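Local coordinates for protein PrgB (Enterococcus faecalis, PDB 6EVU) that promotes aggregation, biofilm formation and conjugation of its host by binding and compacting DNA, represented here by the adhesin domain of this cell-wall-anchored protein, at residues A[211-217]-A[281-287]; A[32-37]-A[151-155]. Numbering follows the deposited sequence.

Contact 1. Residues A[211-217]-A[281-287]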
ATOM      1  N   ALA A 211      -6.476   7.970   8.418  1.00 45.78           N
ATOM      2  CA  ALA A 211      -5.545   6.857   8.599  1.00 40.92           C
ATOM      3  C   ALA A 211      -5.369   6.105   7.288  1.00 41.04           C
ATOM      4  O   ALA A 211      -6.328   5.956   6.533  1.00 37.93           O
ATOM      5  CB  ALA A 211      -6.019   5.857   9.652  1.00 43.37           C
ATOM      6  N   GLU A 212      -4.136   5.661   7.041  1.00 36.03           N
ATOM      7  CA  GLU A 212      -3.848   4.656   6.010  1.00 34.23           C
ATOM      8  C   GLU A 212      -4.167   3.270   6.572  1.00 40.66           C
ATOM      9  O   GLU A 212      -3.915   2.998   7.762  1.00 44.98           O
ATOM     10  CB  GLU A 212      -2.393   4.749   5.530  1.00 34.39           C
ATOM     11  CG  GLU A 212      -2.036   6.159   5.152  1.00 32.51           C
ATOM     12  CD  GLU A 212      -0.809   6.288   4.287  1.00 40.35           C
ATOM     13  OE1 GLU A 212      -0.078   5.289   4.110  1.00 37.67           O
ATOM     14  OE2 GLU A 212      -0.534   7.423   3.830  1.00 33.58           O
ATOM     15  N   PHE A 213      -4.793   2.423   5.739  1.00 33.78           N
ATOM     16  CA  PHE A 213      -5.278   1.099   6.154  1.00 41.70           C
ATOM     17  C   PHE A 213      -5.001   0.055   5.083  1.00 36.92           C
ATOM     18  O   PHE A 213      -4.672   0.379   3.931  1.00 29.84           O
ATOM     19  CB  PHE A 213      -6.803   1.107   6.437  1.00 32.09           C
ATOM     20  CG  PHE A 213      -7.662   1.400   5.202  1.00 32.88           C
ATOM     21  CD1 PHE A 213      -8.094   0.372   4.372  1.00 38.81           C
ATOM     22  CD2 PHE A 213      -8.061   2.709   4.931  1.00 32.96           C
ATOM     23  CE1 PHE A 213      -8.880   0.625   3.272  1.00 39.53           C
ATOM     24  CE2 PHE A 213      -8.881   2.982   3.834  1.00 34.20           C
ATOM     25  CZ  PHE A 213      -9.283   1.956   2.997  1.00 34.32           C
ATOM     26  N   VAL A 214      -5.160  -1.217   5.479  1.00 31.44           N
ATOM     27  CA  VAL A 214      -5.366  -2.330   4.575  1.00 30.64           C
ATOM     28  C   VAL A 214      -6.668  -3.029   4.938  1.00 33.49           C
ATOM     29  O   VAL A 214      -7.162  -2.906   6.057  1.00 33.82           O
ATOM     30  CB  VAL A 214      -4.180  -3.307   4.625  1.00 29.44           C
ATOM     31  CG1 VAL A 214      -2.957  -2.615   4.057  1.00 30.13           C
ATOM     32  CG2 VAL A 214      -3.903  -3.826   6.124  1.00 34.46           C
ATOM     33  N   SER A 215      -7.253  -3.736   3.968  1.00 32.97           N
ATOM     34  CA  SER A 215      -8.557  -4.370   4.181  1.00 35.35           C
ATOM     35  C   SER A 215      -8.786  -5.400   3.080  1.00 36.20           C
ATOM     36  O   SER A 215      -7.982  -5.520   2.143  1.00 30.96           O
ATOM     37  CB  SER A 215      -9.682  -3.331   4.184  1.00 39.26           C
ATOM     38  OG  SER A 215      -9.767  -2.789   2.876  1.00 37.28           O
ATOM     39  N   ASP A 216      -9.937  -6.093   3.167  1.00 32.09           N
ATOM     40  CA  ASP A 216     -10.432  -6.956   2.097  1.00 37.40           C
ATOM     41  C   ASP A 216      -9.352  -7.929   1.621  1.00 29.71           C
ATOM     42  O   ASP A 216      -9.081  -8.091   0.428  1.00 34.15           O
ATOM     43  CB  ASP A 216     -10.986  -6.131   0.948  1.00 38.43           C
ATOM     44  CG  ASP A 216     -12.020  -5.145   1.423  1.00 43.08           C
ATOM     45  OD1 ASP A 216     -13.056  -5.614   1.916  1.00 42.23           O
ATOM     46  OD2 ASP A 216     -11.758  -3.921   1.360  1.00 47.45           O
ATOM     47  N   PHE A 217      -8.780  -8.634   2.587  1.00 31.34           N
ATOM     48  CA  PHE A 217      -7.790  -9.631   2.224  1.00 37.07           C
ATOM     49  C   PHE A 217      -8.477 -10.695   1.378  1.00 37.90           C
ATOM     50  O   PHE A 217      -9.590 -11.119   1.691  1.00 36.84           O
ATOM     51  CB  PHE A 217      -7.132 -10.185   3.492  1.00 33.55           C
ATOM     52  CG  PHE A 217      -6.082  -9.239   4.022  1.00 35.68           C
ATOM     53  CD1 PHE A 217      -6.445  -8.115   4.759  1.00 33.88           C
ATOM     54  CD2 PHE A 217      -4.759  -9.366   3.604  1.00 33.21           C
ATOM     55  CE1 PHE A 217      -5.473  -7.172   5.148  1.00 36.21           C
ATOM     56  CE2 PHE A 217      -3.752  -8.445   4.010  1.00 32.00           C
ATOM     57  CZ  PHE A 217      -4.110  -7.358   4.789  1.00 35.45           C
ATOM     58  N   SER A 281      -3.381 -11.102  -2.557  1.00 27.03           N
ATOM     59  CA  SER A 281      -4.395 -10.131  -3.010  1.00 26.66           C
ATOM     60  C   SER A 281      -5.012  -9.469  -1.791  1.00 26.81           C
ATOM     61  O   SER A 281      -5.365 -10.164  -0.840  1.00 28.70           O
ATOM     62  CB  SER A 281      -5.471 -10.826  -3.808  1.00 30.81           C
ATOM     63  OG  SER A 281      -6.381  -9.866  -4.366  1.00 31.50           O
ATOM     64  N   PHE A 282      -5.094  -8.148  -1.786  1.00 25.16           N
ATOM     65  CA  PHE A 282      -5.601  -7.428  -0.617  1.00 28.41           C
ATOM     66  C   PHE A 282      -5.878  -6.006  -1.081  1.00 29.89           C
ATOM     67  O   PHE A 282      -5.548  -5.639  -2.221  1.00 26.79           O
ATOM     68  CB  PHE A 282      -4.595  -7.445   0.542  1.00 31.79           C
ATOM     69  CG  PHE A 282      -3.293  -6.770   0.195  1.00 29.39           C
ATOM     70  CD1 PHE A 282      -2.307  -7.434  -0.505  1.00 28.18           C
ATOM     71  CD2 PHE A 282      -3.092  -5.424   0.563  1.00 28.39           C
ATOM     72  CE1 PHE A 282      -1.135  -6.791  -0.888  1.00 26.80           C
ATOM     73  CE2 PHE A 282      -1.920  -4.754   0.209  1.00 28.29           C
ATOM     74  CZ  PHE A 282      -0.938  -5.435  -0.531  1.00 28.49           C
ATOM     75  N   SER A 283      -6.508  -5.195  -0.204  1.00 26.32           N
ATOM     76  CA  SER A 283      -6.684  -3.776  -0.556  1.00 26.79           C
ATOM     77  C   SER A 283      -5.956  -2.835   0.396  1.00 28.91           C
ATOM     78  O   SER A 283      -5.724  -3.149   1.579  1.00 28.56           O
ATOM     79  CB  SER A 283      -8.178  -3.401  -0.607  1.00 27.62           C
ATOM     80  OG  SER A 283      -8.770  -4.158  -1.626  1.00 29.56           O
ATOM     81  N   PHE A 284      -5.597  -1.651  -0.107  1.00 27.08           N
ATOM     82  CA  PHE A 284      -4.976  -0.650   0.765  1.00 26.31           C
ATOM     83  C   PHE A 284      -5.639   0.694   0.500  1.00 31.39           C
ATOM     84  O   PHE A 284      -6.171   0.931  -0.580  1.00 26.18           O
ATOM     85  CB  PHE A 284      -3.425  -0.583   0.594  1.00 25.67           C
ATOM     86  CG  PHE A 284      -2.981  -0.229  -0.829  1.00 25.83           C
ATOM     87  CD1 PHE A 284      -2.795   1.081  -1.197  1.00 23.26           C
ATOM     88  CD2 PHE A 284      -2.761  -1.240  -1.756  1.00 23.57           C
ATOM     89  CE1 PHE A 284      -2.382   1.408  -2.499  1.00 24.18           C
ATOM     90  CE2 PHE A 284      -2.325  -0.916  -3.085  1.00 26.55           C
ATOM     91  CZ  PHE A 284      -2.166   0.422  -3.426  1.00 24.54           C
ATOM     92  N   GLY A 285      -5.548   1.624   1.435  1.00 28.22           N
ATOM     93  CA  GLY A 285      -6.217   2.878   1.187  1.00 29.33           C
ATOM     94  C   GLY A 285      -6.056   3.879   2.301  1.00 27.26           C
ATOM     95  O   GLY A 285      -5.104   3.820   3.100  1.00 31.15           O
ATOM     96  N   MET A 286      -6.910   4.883   2.236  1.00 28.93           N
ATOM     97  CA  MET A 286      -6.929   5.956   3.218  1.00 28.66           C
ATOM     98  C   MET A 286      -8.371   6.221   3.618  1.00 34.32           C
ATOM     99  O   MET A 286      -9.239   6.329   2.749  1.00 32.14           O
ATOM    100  CB  MET A 286      -6.294   7.240   2.667  1.00 29.10           C
ATOM    101  CG  MET A 286      -4.990   6.975   1.902  1.00 29.93           C
ATOM    102  SD  MET A 286      -4.397   8.526   1.110  1.00 29.97           S
ATOM    103  CE  MET A 286      -3.785   9.435   2.562  1.00 28.75           C
ATOM    104  N   THR A 287      -8.613   6.379   4.932  1.00 39.86           N
ATOM    105  CA  THR A 287      -9.956   6.650   5.432  1.00 40.34           C
ATOM    106  C   THR A 287      -9.978   7.870   6.358  1.00 34.41           C
ATOM    107  O   THR A 287      -9.097   8.049   7.207  1.00 42.61           O
ATOM    108  CB  THR A 287     -10.543   5.435   6.157  1.00 38.99           C
ATOM    109  OG1 THR A 287     -11.912   5.723   6.421  1.00 42.92           O
ATOM    110  CG2 THR A 287      -9.784   5.139   7.484  1.00 46.67           C
TER
HETATM  111  O   HOH W   1      -9.148  -6.816  -1.983  1.00 31.84           O
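Two antiparallel strands of the larger sheet meet here in the adhesin domain, a glucan-binding protein C-type domain of the antigen I/II family, and the pair illustrates how an aromatic ring can be laid across a strand at a glycine. The axes of 211-215 and 281-287 approach to 4.6 Å, and their N-to-C directions are at 158°, antiparallel with a twist. Ser281 lies beyond the regular bridges, its backbone hydrogen-bonded to Gly218 and its OG to Thr174 of strand 169-179. Opposite Phe282 the regular pairing is interrupted: Asp216, with left-handed helical angles (51/52), is an extra residue, as in a beta bulge, and Phe217 comes to face Phe282 (CA to CA 4.2 Å), its ring centroid 4.0 Å from Phe282 CB in a CH-pi contact. Ser283 opens the regular register: its N donates to Ser215 O (2.8 Å) and its O accepts from Ser215 N (2.9 Å), while a water bridges Asp216 O and Ser283 OG, the latter also bonded to Gln136. Phe284 forms a non-hydrogen-bonded pair with Val214, whose CG1 packs 4.0 Å from Phe284 CB; the Phe284 ring stacks on Phe302. Gly285 pairs with Phe213 through Phe213 N to Gly285 O (3.0 Å) and Gly285 N to Phe213 O (2.9 Å). With chi1 in p, the Phe213 ring covers Gly285 CA at 3.9 Å from its centroid; a beta carbon there would clash. Met286 makes a non-hydrogen-bonded pair with Glu212, and Gln300 of strand 299-302 lies against both side chains. Thr287 ends the pairing, its N donating to Ala211 O at 2.8 Å.

Contact 2. Residues A[32-37]-A[151-155]; sequences FDQSVV and NDPII
Two loops, each folded on an Asx turn, meet without a hydrogen bond between them: the carboxylates of Asp33 and Asp152 each close their own turn through OD1, and apolar side chains make most of the contact, which buries 315 Å². In 32-37 the chain arrives extended through Phe32 (-146/85) and Asp33 (-151/-170), turns through a 3-10 segment at 34-36, and leaves extended at Val37 (-85/130). Asp33 OD1 accepts from Ser35 N at 2.9 Å and from Ser35 OG at a very short 2.5 Å, and Asp33 O from Val36 N at 3.0 Å. In 151-155, Asp152 (-92/111, chi1 t) precedes three residues with helical angles but no regular bonding; Asp152 OD1 accepts from Ile154 N at 2.9 Å. Nearest alpha carbons are Asp33 with Ile154 (6.2 Å) and Val37 with Asp152 (7.3 Å). Ile154, chi1 and chi2 both m, points toward the first loop: its CD1 lies 3.5 Å from Phe32 CD2, its CG1 3.6 Å from Asp33 O and 3.8 Å from Val37 CG2. Val37 (chi1 t) also sets CG2 3.8 Å from Asp152 OD1. Phe32, chi1 t, presents its ring edge to Pro153, CE2 4.0 Å from Pro153 CB. Gln34 NE2 reaches Ile154 CG2 at 3.7 Å, whereas Gln34 OE1 and Asp152 OD2, two acceptors 3.4 Å apart, are not bonded. Such packing of turn against turn joins two sheets: 32-37 links strands 30-31 and 42-47 of the larger, Phe32 resting on Ala119 and Phe177, whereas 151-155 connects strands 145-150 and 157-160 of the smaller, Ile155 O hydrogen-bonding to Trp301 of strand 299-302.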
ATOM      1  N   PHE A  32      11.068 -10.947  -1.569  1.00 32.56           N
ATOM      2  CA  PHE A  32      10.693  -9.903  -2.507  1.00 33.72           C
ATOM      3  C   PHE A  32      11.021  -8.585  -1.803  1.00 31.57           C
ATOM      4  O   PHE A  32      10.194  -7.923  -1.183  1.00 33.82           O
ATOM      5  CB  PHE A  32       9.224 -10.004  -2.940  1.00 28.72           C
ATOM      6  CG  PHE A  32       8.977  -9.312  -4.254  1.00 31.01           C
ATOM      7  CD1 PHE A  32       9.064 -10.016  -5.418  1.00 31.65           C
ATOM      8  CD2 PHE A  32       8.742  -7.955  -4.328  1.00 28.23           C
ATOM      9  CE1 PHE A  32       8.883  -9.363  -6.640  1.00 30.67           C
ATOM     10  CE2 PHE A  32       8.546  -7.313  -5.556  1.00 31.83           C
ATOM     11  CZ  PHE A  32       8.632  -8.024  -6.679  1.00 29.22           C
ATOM     12  N   ASP A  33      12.269  -8.176  -1.930  1.00 33.39           N
ATOM     13  CA  ASP A  33      12.815  -7.066  -1.146  1.00 36.85           C
ATOM     14  C   ASP A  33      13.914  -6.412  -1.980  1.00 37.76           C
ATOM     15  O   ASP A  33      14.080  -6.733  -3.154  1.00 37.18           O
ATOM     16  CB  ASP A  33      13.294  -7.576   0.218  1.00 38.81           C
ATOM     17  CG  ASP A  33      14.374  -8.634   0.100  1.00 40.49           C
ATOM     18  OD1 ASP A  33      15.095  -8.683  -0.900  1.00 41.26           O
ATOM     19  OD2 ASP A  33      14.479  -9.433   1.051  1.00 45.18           O
ATOM     20  N   GLN A  34      14.708  -5.502  -1.377  1.00 39.90           N
ATOM     21  CA  GLN A  34      15.684  -4.779  -2.193  1.00 40.68           C
ATOM     22  C   GLN A  34      16.682  -5.720  -2.885  1.00 41.85           C
ATOM     23  O   GLN A  34      17.235  -5.388  -3.946  1.00 42.69           O
ATOM     24  CB  GLN A  34      16.471  -3.772  -1.334  1.00 55.41           C
ATOM     25  CG  GLN A  34      16.937  -2.490  -2.058  1.00 59.09           C
ATOM     26  CD  GLN A  34      15.840  -1.788  -2.877  1.00 74.37           C
ATOM     27  OE1 GLN A  34      15.910  -1.712  -4.107  1.00 76.49           O
ATOM     28  NE2 GLN A  34      14.805  -1.290  -2.187  1.00 74.35           N
ATOM     29  N   SER A  35      16.962  -6.871  -2.281  1.00 44.37           N
ATOM     30  CA  SER A  35      17.914  -7.805  -2.859  1.00 44.60           C
ATOM     31  C   SER A  35      17.502  -8.371  -4.216  1.00 43.30           C
ATOM     32  O   SER A  35      18.329  -9.015  -4.882  1.00 45.03           O
ATOM     33  CB  SER A  35      18.172  -8.953  -1.854  1.00 45.59           C
ATOM     34  OG  SER A  35      17.085  -9.848  -1.787  1.00 43.26           O
ATOM     35  N   VAL A  36      16.239  -8.208  -4.627  1.00 41.67           N
ATOM     36  CA  VAL A  36      15.748  -8.847  -5.843  1.00 45.60           C
ATOM     37  C   VAL A  36      15.786  -7.908  -7.045  1.00 41.42           C
ATOM     38  O   VAL A  36      15.526  -8.333  -8.181  1.00 40.83           O
ATOM     39  CB  VAL A  36      14.328  -9.412  -5.622  1.00 37.55           C
ATOM     40  CG1 VAL A  36      14.165 -10.145  -4.258  1.00 39.11           C
ATOM     41  CG2 VAL A  36      13.250  -8.328  -5.812  1.00 34.81           C
ATOM     42  N   VAL A  37      16.160  -6.651  -6.835  1.00 42.79           N
ATOM     43  CA  VAL A  37      16.237  -5.665  -7.906  1.00 40.70           C
ATOM     44  C   VAL A  37      17.598  -5.783  -8.579  1.00 46.08           C
ATOM     45  O   VAL A  37      18.629  -5.900  -7.907  1.00 51.68           O
ATOM     46  CB  VAL A  37      15.983  -4.259  -7.333  1.00 44.78           C
ATOM     47  CG1 VAL A  37      15.967  -3.172  -8.429  1.00 49.81           C
ATOM     48  CG2 VAL A  37      14.674  -4.260  -6.513  1.00 43.13           C
ATOM     49  N   ASN A 151       9.496   2.136 -11.456  1.00 35.68           N
ATOM     50  CA  ASN A 151      10.286   1.084 -12.078  1.00 37.68           C
ATOM     51  C   ASN A 151      10.964   0.182 -11.042  1.00 34.12           C
ATOM     52  O   ASN A 151      11.466  -0.871 -11.426  1.00 37.86           O
ATOM     53  CB  ASN A 151      11.337   1.716 -13.047  1.00 36.25           C
ATOM     54  CG  ASN A 151      10.778   1.905 -14.476  1.00 38.63           C
ATOM     55  OD1 ASN A 151      10.226   0.978 -15.078  1.00 38.25           O
ATOM     56  ND2 ASN A 151      10.930   3.108 -15.017  1.00 37.85           N
ATOM     57  N   ASP A 152      11.026   0.607  -9.765  1.00 34.64           N
ATOM     58  CA  ASP A 152      11.484  -0.225  -8.658  1.00 41.17           C
ATOM     59  C   ASP A 152      10.258  -0.909  -8.044  1.00 36.86           C
ATOM     60  O   ASP A 152       9.425  -0.225  -7.433  1.00 34.26           O
ATOM     61  CB  ASP A 152      12.211   0.653  -7.627  1.00 41.01           C
ATOM     62  CG  ASP A 152      12.866  -0.135  -6.500  1.00 44.24           C
ATOM     63  OD1 ASP A 152      12.432  -1.258  -6.210  1.00 39.16           O
ATOM     64  OD2 ASP A 152      13.825   0.380  -5.857  1.00 44.32           O
ATOM     65  N   PRO A 153      10.100  -2.238  -8.179  1.00 32.06           N
ATOM     66  CA  PRO A 153       8.901  -2.894  -7.627  1.00 30.77           C
ATOM     67  C   PRO A 153       8.815  -2.835  -6.103  1.00 27.77           C
ATOM     68  O   PRO A 153       7.736  -3.104  -5.533  1.00 33.35           O
ATOM     69  CB  PRO A 153       9.052  -4.327  -8.130  1.00 33.05           C
ATOM     70  CG  PRO A 153      10.581  -4.550  -8.067  1.00 33.01           C
ATOM     71  CD  PRO A 153      11.111  -3.214  -8.656  1.00 34.57           C
ATOM     72  N   ILE A 154       9.930  -2.522  -5.441  1.00 30.50           N
ATOM     73  CA  ILE A 154       9.975  -2.395  -3.989  1.00 35.23           C
ATOM     74  C   ILE A 154       9.582  -1.000  -3.528  1.00 36.69           C
ATOM     75  O   ILE A 154       9.262  -0.818  -2.347  1.00 37.04           O
ATOM     76  CB  ILE A 154      11.386  -2.757  -3.489  1.00 38.79           C
ATOM     77  CG1 ILE A 154      11.791  -4.119  -4.053  1.00 40.58           C
ATOM     78  CG2 ILE A 154      11.450  -2.750  -1.985  1.00 47.18           C
ATOM     79  CD1 ILE A 154      10.833  -5.258  -3.667  1.00 34.53           C
ATOM     80  N   ILE A 155       9.597  -0.015  -4.423  1.00 36.28           N
ATOM     81  CA  ILE A 155       8.945   1.264  -4.159  1.00 33.43           C
ATOM     82  C   ILE A 155       7.466   1.211  -4.535  1.00 28.22           C
ATOM     83  O   ILE A 155       6.592   1.736  -3.811  1.00 30.93           O
ATOM     84  CB  ILE A 155       9.702   2.347  -4.950  1.00 28.35           C
ATOM     85  CG1 ILE A 155      11.119   2.549  -4.379  1.00 34.55           C
ATOM     86  CG2 ILE A 155       8.928   3.694  -5.007  1.00 31.09           C
ATOM     87  CD1 ILE A 155      11.982   3.498  -5.197  1.00 36.57           C
TER

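From the N terminus, the chain first passes 32-37 and then builds strands of both sheets before 151-155 returns to it, closing contact 2 across 113 intervening residues. Contact 1 opens only afterwards, at 211-217, and closes 63 residues later at 281-287. The two loops are therefore in series, neither nested nor crossed. They illustrate complementary ways of holding a beta-rich domain together: contact 1 joins strands within the larger sheet, while contact 2 joins loops that connect strands of the larger and of the smaller sheet. Their centres are 21 Å apart and they do not touch, yet strand 299-302 borders both, through Gln300 and Phe302 at contact 1 and Trp301 at contact 2.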